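PDB 2F4E: AtFKBP42 from Arabidopsis thaliana, which modulates ABC-type transporters, including vacuolar uptake of their substrates, regulates cell elongation and orientation, and carries an N-terminal domain of the FKBP-type peptidyl-prolyl isomerase family. Local coordinates for residues A76-S81 with N142-A147; L97-E102 with G112-K117. All blocks are in the same frame, centred on the assembly; numbering follows the deposited sequence.

Contact 1: A76-S81 with N142-A147; sequences AWTKNS and NVPPMA
The end of strand 69-78 passes a loop with no regular structure; the CA atoms come nearest at Thr78 and Ala147, 6.3 Å apart, and no direct hydrogen bond joins the segments. Thr78 carries the side-chain contact. Its CB points toward residues 142-147, and its methyl does the touching. Thr78 CG2 lies 4.1 Å from Pro144 CD, so the methyl meets the proline ring at the carbon next to the ring nitrogen. The threonine side chain stands roughly perpendicular to that of the proline. The same methyl is 4.3 Å from Val143 CG1. This is light apolar packing, with 116 Å² buried in all.

The torsion of Thr78 divides its two branches. With chi1 at 44°, OG1 sits between the backbone N and the carbonyl carbon, while CG2 is anti to the carbonyl carbon and serves the apolar contact. Thr78 OG1 is 2.8 Å from Ser81 OG, a hydrogen bond within segment 76-81 in which either hydroxyl could be the donor. It also takes a weak bond from the backbone N of His83. A water spans the segments, loosely: it donates to Asn80 OD1 at 3.2 Å and only weakly to Met146 O.

Val143 is buried and also packs on Tyr132, whereas Pro144 is exposed. On the sheet side Thr78 rests on Phe85 and Leu149. Trp77 pairs by backbone with Leu150 of strand 149-158, and Lys79 continues this to Asp148, just before that strand. The arrangement belongs to the FKBP fold: the long loop between strands 121-126 and 149-158, which in FKBP domains borders the ligand pocket, lies here against the end of a central sheet strand.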
ATOM      1  N   ALA A  76      -6.388  -2.769   4.073  1.00 28.08           N
ATOM      2  CA  ALA A  76      -6.901  -2.394   2.772  1.00 27.18           C
ATOM      3  C   ALA A  76      -8.409  -2.248   2.830  1.00 27.32           C
ATOM      4  O   ALA A  76      -9.105  -3.072   3.428  1.00 29.82           O
ATOM      5  CB  ALA A  76      -6.502  -3.425   1.738  1.00 29.54           C
ATOM      6  N   TRP A  77      -8.906  -1.194   2.202  1.00 28.90           N
ATOM      7  CA  TRP A  77     -10.332  -0.898   2.188  1.00 33.78           C
ATOM      8  C   TRP A  77     -10.754  -0.559   0.763  1.00 37.09           C
ATOM      9  O   TRP A  77     -10.026   0.137   0.043  1.00 37.59           O
ATOM     10  CB  TRP A  77     -10.628   0.338   3.044  1.00 31.33           C
ATOM     11  CG  TRP A  77     -10.533   0.194   4.518  1.00 34.84           C
ATOM     12  CD1 TRP A  77     -11.500  -0.281   5.356  1.00 34.73           C
ATOM     13  CD2 TRP A  77      -9.434   0.576   5.347  1.00 34.01           C
ATOM     14  NE1 TRP A  77     -11.074  -0.215   6.655  1.00 36.01           N
ATOM     15  CE2 TRP A  77      -9.807   0.305   6.680  1.00 32.51           C
ATOM     16  CE3 TRP A  77      -8.166   1.123   5.095  1.00 35.93           C
ATOM     17  CZ2 TRP A  77      -8.964   0.560   7.755  1.00 32.43           C
ATOM     18  CZ3 TRP A  77      -7.332   1.376   6.166  1.00 33.19           C
ATOM     19  CH2 TRP A  77      -7.735   1.093   7.481  1.00 33.82           C
ATOM     20  N   THR A  78     -11.919  -1.047   0.353  1.00 37.43           N
ATOM     21  CA  THR A  78     -12.452  -0.713  -0.958  1.00 41.27           C
ATOM     22  C   THR A  78     -12.990   0.693  -0.722  1.00 41.59           C
ATOM     23  O   THR A  78     -13.656   0.951   0.284  1.00 38.70           O
ATOM     24  CB  THR A  78     -13.621  -1.613  -1.362  1.00 41.32           C
ATOM     25  OG1 THR A  78     -14.516  -1.782  -0.253  1.00 42.45           O
ATOM     26  CG2 THR A  78     -13.112  -2.973  -1.818  1.00 41.81           C
ATOM     27  N   LYS A  79     -12.680   1.608  -1.626  1.00 44.54           N
ATOM     28  CA  LYS A  79     -13.114   2.997  -1.498  1.00 49.05           C
ATOM     29  C   LYS A  79     -14.612   3.225  -1.481  1.00 51.82           C
ATOM     30  O   LYS A  79     -15.087   4.041  -0.724  1.00 54.01           O
ATOM     31  CB  LYS A  79     -12.510   3.826  -2.628  1.00 49.04           C
ATOM     32  CG  LYS A  79     -11.039   4.104  -2.498  1.00 49.61           C
ATOM     33  CD  LYS A  79     -10.797   5.413  -1.779  1.00 49.73           C
ATOM     34  CE  LYS A  79      -9.393   5.919  -2.042  1.00 50.55           C
ATOM     35  NZ  LYS A  79      -9.281   7.372  -1.708  1.00 48.91           N
ATOM     36  N   ASN A  80     -15.360   2.487  -2.282  1.00 55.47           N
ATOM     37  CA  ASN A  80     -16.780   2.765  -2.313  1.00 60.44           C
ATOM     38  C   ASN A  80     -17.759   2.111  -1.352  1.00 61.51           C
ATOM     39  O   ASN A  80     -18.978   2.316  -1.469  1.00 63.59           O
ATOM     40  CB  ASN A  80     -17.305   2.678  -3.746  1.00 62.79           C
ATOM     41  CG  ASN A  80     -17.107   3.990  -4.502  1.00 65.10           C
ATOM     42  OD1 ASN A  80     -16.031   4.263  -5.041  1.00 66.86           O
ATOM     43  ND2 ASN A  80     -18.144   4.822  -4.519  1.00 66.42           N
ATOM     44  N   SER A  81     -17.264   1.337  -0.397  1.00 61.44           N
ATOM     45  CA  SER A  81     -18.156   0.749   0.603  1.00 61.97           C
ATOM     46  C   SER A  81     -17.404   0.887   1.923  1.00 60.70           C
ATOM     47  O   SER A  81     -17.986   0.813   3.003  1.00 60.98           O
ATOM     48  CB  SER A  81     -18.433  -0.718   0.298  1.00 64.00           C
ATOM     49  OG  SER A  81     -17.248  -1.496   0.405  1.00 67.76           O
ATOM     50  N   ASN A 142     -13.153 -10.570  -1.409  1.00 37.79           N
ATOM     51  CA  ASN A 142     -14.191 -10.268  -2.371  1.00 38.34           C
ATOM     52  C   ASN A 142     -14.038  -8.787  -2.681  1.00 37.14           C
ATOM     53  O   ASN A 142     -14.323  -7.940  -1.839  1.00 36.88           O
ATOM     54  CB  ASN A 142     -15.580 -10.551  -1.797  1.00 38.97           C
ATOM     55  CG  ASN A 142     -16.689  -9.851  -2.572  1.00 41.88           C
ATOM     56  OD1 ASN A 142     -17.331  -8.941  -2.054  1.00 44.86           O
ATOM     57  ND2 ASN A 142     -16.916 -10.272  -3.815  1.00 43.43           N
ATOM     58  N   VAL A 143     -13.543  -8.480  -3.875  1.00 36.81           N
ATOM     59  CA  VAL A 143     -13.366  -7.099  -4.290  1.00 36.58           C
ATOM     60  C   VAL A 143     -14.164  -6.875  -5.556  1.00 36.68           C
ATOM     61  O   VAL A 143     -13.995  -7.604  -6.529  1.00 35.13           O
ATOM     62  CB  VAL A 143     -11.885  -6.767  -4.580  1.00 36.54           C
ATOM     63  CG1 VAL A 143     -11.772  -5.359  -5.150  1.00 34.98           C
ATOM     64  CG2 VAL A 143     -11.073  -6.883  -3.311  1.00 35.17           C
ATOM     65  N   PRO A 144     -15.062  -5.874  -5.548  1.00 37.74           N
ATOM     66  CA  PRO A 144     -15.905  -5.535  -6.701  1.00 37.58           C
ATOM     67  C   PRO A 144     -15.083  -5.129  -7.913  1.00 37.01           C
ATOM     68  O   PRO A 144     -13.903  -4.820  -7.797  1.00 36.15           O
ATOM     69  CB  PRO A 144     -16.746  -4.370  -6.180  1.00 38.42           C
ATOM     70  CG  PRO A 144     -16.869  -4.665  -4.728  1.00 38.71           C
ATOM     71  CD  PRO A 144     -15.462  -5.084  -4.369  1.00 38.93           C
ATOM     72  N   PRO A 145     -15.699  -5.148  -9.100  1.00 38.69           N
ATOM     73  CA  PRO A 145     -15.010  -4.768 -10.334  1.00 37.66           C
ATOM     74  C   PRO A 145     -14.659  -3.275 -10.309  1.00 37.73           C
ATOM     75  O   PRO A 145     -15.395  -2.473  -9.747  1.00 36.98           O
ATOM     76  CB  PRO A 145     -16.041  -5.099 -11.410  1.00 39.59           C
ATOM     77  CG  PRO A 145     -16.786  -6.245 -10.824  1.00 39.36           C
ATOM     78  CD  PRO A 145     -16.987  -5.795  -9.400  1.00 39.56           C
ATOM     79  N   MET A 146     -13.526  -2.916 -10.905  1.00 39.13           N
ATOM     80  CA  MET A 146     -13.079  -1.526 -10.969  1.00 38.74           C
ATOM     81  C   MET A 146     -13.262  -0.821  -9.626  1.00 36.39           C
ATOM     82  O   MET A 146     -13.797   0.281  -9.553  1.00 33.40           O
ATOM     83  CB  MET A 146     -13.844  -0.785 -12.078  1.00 41.54           C
ATOM     84  CG  MET A 146     -13.802  -1.507 -13.433  1.00 46.03           C
ATOM     85  SD  MET A 146     -14.749  -0.735 -14.785  1.00 51.50           S
ATOM     86  CE  MET A 146     -16.393  -0.627 -14.012  1.00 49.64           C
ATOM     87  N   ALA A 147     -12.814  -1.470  -8.557  1.00 34.92           N
ATOM     88  CA  ALA A 147     -12.940  -0.887  -7.227  1.00 35.56           C
ATOM     89  C   ALA A 147     -11.663  -0.192  -6.751  1.00 35.23           C
ATOM     90  O   ALA A 147     -10.658  -0.848  -6.470  1.00 35.50           O
ATOM     91  CB  ALA A 147     -13.353  -1.966  -6.224  1.00 35.04           C
TER
HETATM   92  O   HOH W   1     -14.178   2.489  -6.878  1.00 39.61           O

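Contact 2: L97-E102 with G112-K117; sequences LVLGKE and GVASMK
Leu97 and Val113 meet through one methyl each, Leu97 CD2 lying 4.1 Å from Val113 CG2. Leu97 is at the end of strand 95-98. Its CG is anti to the backbone N (chi1 180°), which extends the side chain toward Val113. The two side chains point in opposing directions as they pass. Leu97 also touches Leu106.

Val98 contributes its backbone. A type II turn runs from Val98 to Lys101, closed by Lys101 N bonding to Val98 O at 2.9 Å.

Leu99 makes the second apolar contact, with CD2 at 4.3 Å from Ala114 CB. The CA atoms of Leu99 and Ala114 are the nearest across the contact, 7.5 Å apart. Leu99 is buried and packs further on Cys70 and Pro64.

Gly100 takes a positive phi (99°), a conformation that glycine adopts readily. Its N donates to Glu102 OE1 at 3.2 Å, with an N-H...O angle of 154°. Glu102 OE1 is approached nearly end-on by this N-H, so the carboxylate is tied back to the turn. The Glu102 side chain also touches Ala110.

Across the contact, a type I turn runs from Val113 to Met116, closed by Met116 N to Val113 O. Gly112 O accepts twice from Ser115: from its N at 2.9 Å and from its OG at 2.7 Å, the latter in the carbonyl plane. Ser115 OG also bonds to Lys53 NZ.

The contact lies in the FKBP core, where the short helix packs against the curved antiparallel sheet. Val113 of helix 107-113 packs on Cys70 and Leu72 of strand 69-78. Leu97 of strand 95-98 meets Val113, while Leu99 in the turn after it meets Ala114 and Ala110. Met116 continues onto Val153 and Val155 of strand 149-158.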
ATOM      1  N   LEU A  97       7.322  -8.014   0.616  1.00 38.80           N
ATOM      2  CA  LEU A  97       7.034  -7.573  -0.737  1.00 37.58           C
ATOM      3  C   LEU A  97       8.333  -7.279  -1.477  1.00 40.34           C
ATOM      4  O   LEU A  97       9.087  -6.380  -1.089  1.00 41.30           O
ATOM      5  CB  LEU A  97       6.181  -6.308  -0.679  1.00 36.95           C
ATOM      6  CG  LEU A  97       5.765  -5.667  -2.004  1.00 40.70           C
ATOM      7  CD1 LEU A  97       4.683  -6.499  -2.664  1.00 43.22           C
ATOM      8  CD2 LEU A  97       5.241  -4.271  -1.741  1.00 41.11           C
ATOM      9  N   VAL A  98       8.603  -8.036  -2.535  1.00 39.84           N
ATOM     10  CA  VAL A  98       9.816  -7.809  -3.313  1.00 40.92           C
ATOM     11  C   VAL A  98       9.474  -6.899  -4.490  1.00 42.20           C
ATOM     12  O   VAL A  98       8.809  -7.310  -5.441  1.00 44.17           O
ATOM     13  CB  VAL A  98      10.429  -9.136  -3.834  1.00 40.14           C
ATOM     14  CG1 VAL A  98      11.662  -8.854  -4.667  1.00 38.93           C
ATOM     15  CG2 VAL A  98      10.797 -10.035  -2.662  1.00 39.03           C
ATOM     16  N   LEU A  99       9.901  -5.648  -4.396  1.00 43.29           N
ATOM     17  CA  LEU A  99       9.653  -4.671  -5.443  1.00 43.82           C
ATOM     18  C   LEU A  99      10.134  -5.180  -6.799  1.00 46.62           C
ATOM     19  O   LEU A  99      11.287  -5.598  -6.942  1.00 46.30           O
ATOM     20  CB  LEU A  99      10.366  -3.373  -5.091  1.00 42.79           C
ATOM     21  CG  LEU A  99       9.761  -2.698  -3.862  1.00 41.99           C
ATOM     22  CD1 LEU A  99      10.712  -1.647  -3.282  1.00 42.12           C
ATOM     23  CD2 LEU A  99       8.443  -2.083  -4.261  1.00 41.52           C
ATOM     24  N   GLY A 100       9.245  -5.145  -7.791  1.00 48.39           N
ATOM     25  CA  GLY A 100       9.597  -5.614  -9.116  1.00 48.38           C
ATOM     26  C   GLY A 100       9.103  -7.033  -9.345  1.00 50.01           C
ATOM     27  O   GLY A 100       9.064  -7.513 -10.476  1.00 49.92           O
ATOM     28  N   LYS A 101       8.724  -7.717  -8.272  1.00 49.56           N
ATOM     29  CA  LYS A 101       8.217  -9.077  -8.396  1.00 50.91           C
ATOM     30  C   LYS A 101       6.920  -9.265  -7.620  1.00 51.25           C
ATOM     31  O   LYS A 101       6.491 -10.400  -7.375  1.00 51.74           O
ATOM     32  CB  LYS A 101       9.270 -10.085  -7.928  1.00 54.19           C
ATOM     33  CG  LYS A 101      10.517 -10.102  -8.818  1.00 56.19           C
ATOM     34  CD  LYS A 101      11.425 -11.318  -8.562  1.00 59.25           C
ATOM     35  CE  LYS A 101      12.557 -11.399  -9.608  1.00 59.37           C
ATOM     36  NZ  LYS A 101      12.059 -11.582 -11.022  1.00 59.55           N
ATOM     37  N   GLU A 102       6.276  -8.153  -7.264  1.00 50.23           N
ATOM     38  CA  GLU A 102       5.026  -8.215  -6.515  1.00 49.97           C
ATOM     39  C   GLU A 102       3.902  -8.768  -7.372  1.00 49.09           C
ATOM     40  O   GLU A 102       3.947  -8.696  -8.599  1.00 48.42           O
ATOM     41  CB  GLU A 102       4.613  -6.822  -6.008  1.00 50.26           C
ATOM     42  CG  GLU A 102       3.907  -5.927  -7.057  1.00 53.09           C
ATOM     43  CD  GLU A 102       4.865  -5.074  -7.900  1.00 54.72           C
ATOM     44  OE1 GLU A 102       6.053  -4.953  -7.518  1.00 52.86           O
ATOM     45  OE2 GLU A 102       4.421  -4.535  -8.951  1.00 54.64           O
ATOM     46  N   GLY A 112       3.479   2.720  -4.143  1.00 35.84           N
ATOM     47  CA  GLY A 112       3.432   3.579  -2.980  1.00 33.88           C
ATOM     48  C   GLY A 112       4.583   3.261  -2.058  1.00 33.01           C
ATOM     49  O   GLY A 112       5.280   4.167  -1.626  1.00 33.76           O
ATOM     50  N   VAL A 113       4.781   1.976  -1.772  1.00 31.35           N
ATOM     51  CA  VAL A 113       5.854   1.516  -0.893  1.00 32.30           C
ATOM     52  C   VAL A 113       7.206   2.017  -1.360  1.00 34.45           C
ATOM     53  O   VAL A 113       8.033   2.444  -0.559  1.00 35.24           O
ATOM     54  CB  VAL A 113       5.892  -0.040  -0.824  1.00 28.46           C
ATOM     55  CG1 VAL A 113       7.193  -0.501  -0.227  1.00 27.98           C
ATOM     56  CG2 VAL A 113       4.726  -0.561   0.012  1.00 30.52           C
ATOM     57  N   ALA A 114       7.421   1.954  -2.666  1.00 35.36           N
ATOM     58  CA  ALA A 114       8.679   2.389  -3.260  1.00 37.10           C
ATOM     59  C   ALA A 114       9.001   3.838  -2.922  1.00 37.60           C
ATOM     60  O   ALA A 114      10.144   4.264  -3.065  1.00 40.24           O
ATOM     61  CB  ALA A 114       8.637   2.202  -4.791  1.00 35.28           C
ATOM     62  N   SER A 115       8.004   4.590  -2.468  1.00 36.40           N
ATOM     63  CA  SER A 115       8.202   6.000  -2.152  1.00 34.44           C
ATOM     64  C   SER A 115       8.328   6.231  -0.657  1.00 35.20           C
ATOM     65  O   SER A 115       8.474   7.362  -0.208  1.00 33.30           O
ATOM     66  CB  SER A 115       7.024   6.819  -2.682  1.00 37.83           C
ATOM     67  OG  SER A 115       5.944   6.789  -1.765  1.00 35.90           O
ATOM     68  N   MET A 116       8.281   5.157   0.114  1.00 33.57           N
ATOM     69  CA  MET A 116       8.346   5.275   1.556  1.00 36.17           C
ATOM     70  C   MET A 116       9.707   5.001   2.185  1.00 38.93           C
ATOM     71  O   MET A 116      10.557   4.307   1.622  1.00 40.13           O
ATOM     72  CB  MET A 116       7.297   4.348   2.184  1.00 35.85           C
ATOM     73  CG  MET A 116       5.864   4.680   1.812  1.00 37.10           C
ATOM     74  SD  MET A 116       4.674   3.480   2.414  1.00 33.52           S
ATOM     75  CE  MET A 116       4.328   4.131   4.002  1.00 33.00           C
ATOM     76  N   LYS A 117       9.896   5.559   3.372  1.00 39.80           N
ATOM     77  CA  LYS A 117      11.122   5.378   4.131  1.00 39.66           C
ATOM     78  C   LYS A 117      10.783   4.318   5.154  1.00 38.95           C
ATOM     79  O   LYS A 117       9.621   3.971   5.317  1.00 36.30           O
ATOM     80  CB  LYS A 117      11.524   6.661   4.856  1.00 39.19           C
ATOM     81  CG  LYS A 117      11.895   7.796   3.938  1.00 44.75           C
ATOM     82  CD  LYS A 117      12.489   8.968   4.708  1.00 48.22           C
ATOM     83  CE  LYS A 117      12.947  10.041   3.748  1.00 49.98           C
ATOM     84  NZ  LYS A 117      13.900   9.466   2.757  1.00 52.01           N
TER

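The two contacts lie on opposite sides of the chain's centre. Their centres are 21 Å apart, and their nearest atoms are about 12 Å apart, so they do not touch. Both reach the same antiparallel sheet: contact 1 involves the end of strand 69-78, and contact 2 the end of its neighbour, strand 95-98. Along the chain, 76-81 comes first, then both segments of contact 2, and finally 142-147. Contact 1 joins the end of a central strand to the long loop before strand 149-158. Contact 2 joins the sheet to the helix in the core. Both lie within one FKBP-type domain, one packing a loop and the other the helix against a shared sheet.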